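PDB 2ZBV: uncharacterized conserved protein from Thermotoga maritima, which binds adenosine and probably acts on S-adenosyl-L-methionine as a hydrolase or halogenase. Local coordinates for residues 223-229 against 240-244. Sequence-based numbering, arbitrary orientation.
Sequences VDTGELL and IAVNL. With ADN (adenosine), chain F.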
loop_
_atom_site.group_PDB
_atom_site.type_symbol
_atom_site.label_atom_id
_atom_site.label_comp_id
_atom_site.label_asym_id
_atom_site.label_seq_id
_atom_site.Cartn_x
_atom_site.Cartn_y
_atom_site.Cartn_z
ATOM N N VAL A 223 20.194 19.077 14.534
ATOM C CA VAL A 223 20.463 18.748 15.923
ATOM C C VAL A 223 21.175 17.410 15.891
ATOM O O VAL A 223 21.177 16.730 14.861
ATOM C CB VAL A 223 19.165 18.641 16.765
ATOM C CG1 VAL A 223 18.435 19.978 16.755
ATOM C CG2 VAL A 223 18.267 17.527 16.228
ATOM N N ASP A 224 21.797 17.029 16.998
ATOM C CA ASP A 224 22.497 15.756 17.019
ATOM C C ASP A 224 21.508 14.602 16.957
ATOM O O ASP A 224 20.324 14.765 17.259
ATOM C CB ASP A 224 23.364 15.644 18.273
ATOM C CG ASP A 224 24.400 16.746 18.353
ATOM O OD1 ASP A 224 25.026 17.046 17.311
ATOM O OD2 ASP A 224 24.595 17.306 19.448
ATOM N N THR A 225 22.005 13.439 16.553
ATOM C CA THR A 225 21.181 12.249 16.446
ATOM C C THR A 225 20.487 11.994 17.778
ATOM O O THR A 225 21.097 12.133 18.837
ATOM C CB THR A 225 22.046 11.024 16.078
ATOM O OG1 THR A 225 23.031 10.815 17.098
ATOM C CG2 THR A 225 22.769 11.260 14.760
ATOM N N GLY A 226 19.205 11.643 17.724
ATOM C CA GLY A 226 18.470 11.358 18.944
ATOM C C GLY A 226 17.919 12.551 19.715
ATOM O O GLY A 226 17.200 12.364 20.692
ATOM N N GLU A 227 18.247 13.766 19.292
ATOM C CA GLU A 227 17.760 14.969 19.970
ATOM C C GLU A 227 16.409 15.460 19.439
ATOM O O GLU A 227 16.085 15.270 18.266
ATOM C CB GLU A 227 18.780 16.106 19.833
ATOM C CG GLU A 227 20.110 15.859 20.523
ATOM C CD GLU A 227 19.958 15.515 21.994
ATOM O OE1 GLU A 227 19.176 16.192 22.697
ATOM O OE2 GLU A 227 20.633 14.569 22.451
ATOM N N LEU A 228 15.640 16.105 20.315
ATOM C CA LEU A 228 14.324 16.653 19.974
ATOM C C LEU A 228 14.421 17.990 19.241
ATOM O O LEU A 228 15.334 18.777 19.482
ATOM C CB LEU A 228 13.494 16.870 21.244
ATOM C CG LEU A 228 12.826 15.672 21.917
ATOM C CD1 LEU A 228 12.500 16.029 23.367
ATOM C CD2 LEU A 228 11.562 15.282 21.148
ATOM N N LEU A 229 13.467 18.244 18.352
ATOM C CA LEU A 229 13.433 19.498 17.618
ATOM C C LEU A 229 12.000 19.882 17.292
ATOM O O LEU A 229 11.122 19.021 17.154
ATOM C CB LEU A 229 14.223 19.409 16.307
ATOM C CG LEU A 229 13.706 18.434 15.239
ATOM C CD1 LEU A 229 13.920 19.008 13.843
ATOM C CD2 LEU A 229 14.413 17.099 15.395
ATOM N N ILE A 240 6.882 18.129 16.159
ATOM C CA ILE A 240 7.969 17.800 17.069
ATOM C C ILE A 240 8.574 16.508 16.547
ATOM O O ILE A 240 7.860 15.535 16.308
ATOM C CB ILE A 240 7.484 17.575 18.525
ATOM C CG1 ILE A 240 6.879 18.861 19.087
ATOM C CG2 ILE A 240 8.653 17.142 19.409
ATOM C CD1 ILE A 240 5.380 18.922 18.964
ATOM N N ALA A 241 9.888 16.504 16.355
ATOM C CA ALA A 241 10.569 15.316 15.857
ATOM C C ALA A 241 11.837 15.031 16.647
ATOM O O ALA A 241 12.334 15.890 17.370
ATOM C CB ALA A 241 10.921 15.497 14.386
ATOM N N VAL A 242 12.331 13.807 16.521
ATOM C CA VAL A 242 13.583 13.405 17.155
ATOM C C VAL A 242 14.447 13.045 15.958
ATOM O O VAL A 242 14.054 12.218 15.129
ATOM C CB VAL A 242 13.413 12.153 18.062
ATOM C CG1 VAL A 242 14.774 11.607 18.471
ATOM C CG2 VAL A 242 12.604 12.516 19.308
ATOM N N ASN A 243 15.607 13.679 15.842
ATOM C CA ASN A 243 16.488 13.404 14.724
ATOM C C ASN A 243 16.893 11.936 14.688
ATOM O O ASN A 243 17.549 11.438 15.603
ATOM C CB ASN A 243 17.729 14.294 14.790
ATOM C CG ASN A 243 18.673 14.037 13.648
ATOM O OD1 ASN A 243 18.241 13.682 12.555
ATOM N ND2 ASN A 243 19.967 14.223 13.884
ATOM N N LEU A 244 16.488 11.247 13.627
ATOM C CA LEU A 244 16.794 9.829 13.461
ATOM C C LEU A 244 16.193 9.001 14.591
ATOM O O LEU A 244 16.712 7.939 14.944
ATOM C CB LEU A 244 18.312 9.617 13.387
ATOM C CG LEU A 244 18.958 10.059 12.063
ATOM C CD1 LEU A 244 20.481 10.146 12.193
ATOM C CD2 LEU A 244 18.564 9.079 10.972
HETATM O "O5'" ADN F . 11.654 14.321 3.390
HETATM C "C5'" ADN F . 11.404 12.925 3.490
HETATM C "C4'" ADN F . 12.545 12.287 4.272
HETATM O "O4'" ADN F . 12.619 12.813 5.622
HETATM C "C3'" ADN F . 12.376 10.760 4.418
HETATM O "O3'" ADN F . 13.034 10.087 3.358
HETATM C "C2'" ADN F . 12.962 10.456 5.827
HETATM O "O2'" ADN F . 14.089 9.562 5.758
HETATM C "C1'" ADN F . 13.345 11.826 6.403
HETATM N N9 ADN F . 12.942 11.923 7.814
HETATM C C8 ADN F . 11.653 11.937 8.290
HETATM N N7 ADN F . 11.654 12.027 9.585
HETATM C C5 ADN F . 12.928 12.075 10.031
HETATM C C6 ADN F . 13.544 12.170 11.317
HETATM N N6 ADN F . 12.773 12.232 12.457
HETATM N N1 ADN F . 14.892 12.196 11.393
HETATM C C2 ADN F . 15.656 12.137 10.293
HETATM N N3 ADN F . 15.117 12.047 9.073
HETATM C C4 ADN F . 13.777 12.014 8.900
#
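With CG set anti to the backbone N (chi1 180°), the carboxamide of Asn243 is carried to the type II turn from Asp224 to Glu227, while the leucyl CG of Leu228, anti to its own carbonyl carbon (chi1 -78°), brings CD2 to Val242. Leu228 and Val242 are paired in the antiparallel beta hairpin of strands 228-232 and 237-242 in the C-terminal domain; Asn243 follows directly after the second strand. Leu229 and Ala241 make the hydrogen-bonded pair, Leu229 N giving to Ala241 O at 2.8 Å and Ala241 N returning to Leu229 O at 2.9 Å. Beyond the non-hydrogen-bonded pair Leu228-Val242 the pairing runs on past the strand ends: Asn243 N donates to Glu227 O, and Gly226 N meets Asn243 O at 2.7 Å, within the carbonyl plane. Asn243 ND2 adds a weak bond to Asp224 O, an oxygen that also accepts from Glu227 N inside the turn. Asn243 CB packs on Val223 CG2.

The two faces differ. Leu228 CD2 lies tightly against Val242 CG2 at 3.5 Å, on the side where helix 247-251 packs; Leu229 and Ala241 point to the other face, where Ala241 touches Asn182 and Phe220 of the adenosine pocket. Past the end of strand 237-242, Leu244 CD1 touches Thr225 CG2, and the Leu244 side chain also packs on Phe41 of the second subunit. The adenosine lies between subunits, being also hydrogen-bonded to Asp7, Asp68 and Thr125 of the second subunit. Backbone atoms bind its adenine: N6 donates almost straight (174°) to Val242 O at 3.0 Å, and Leu244 N donates to adenosine N1 at 2.9 Å.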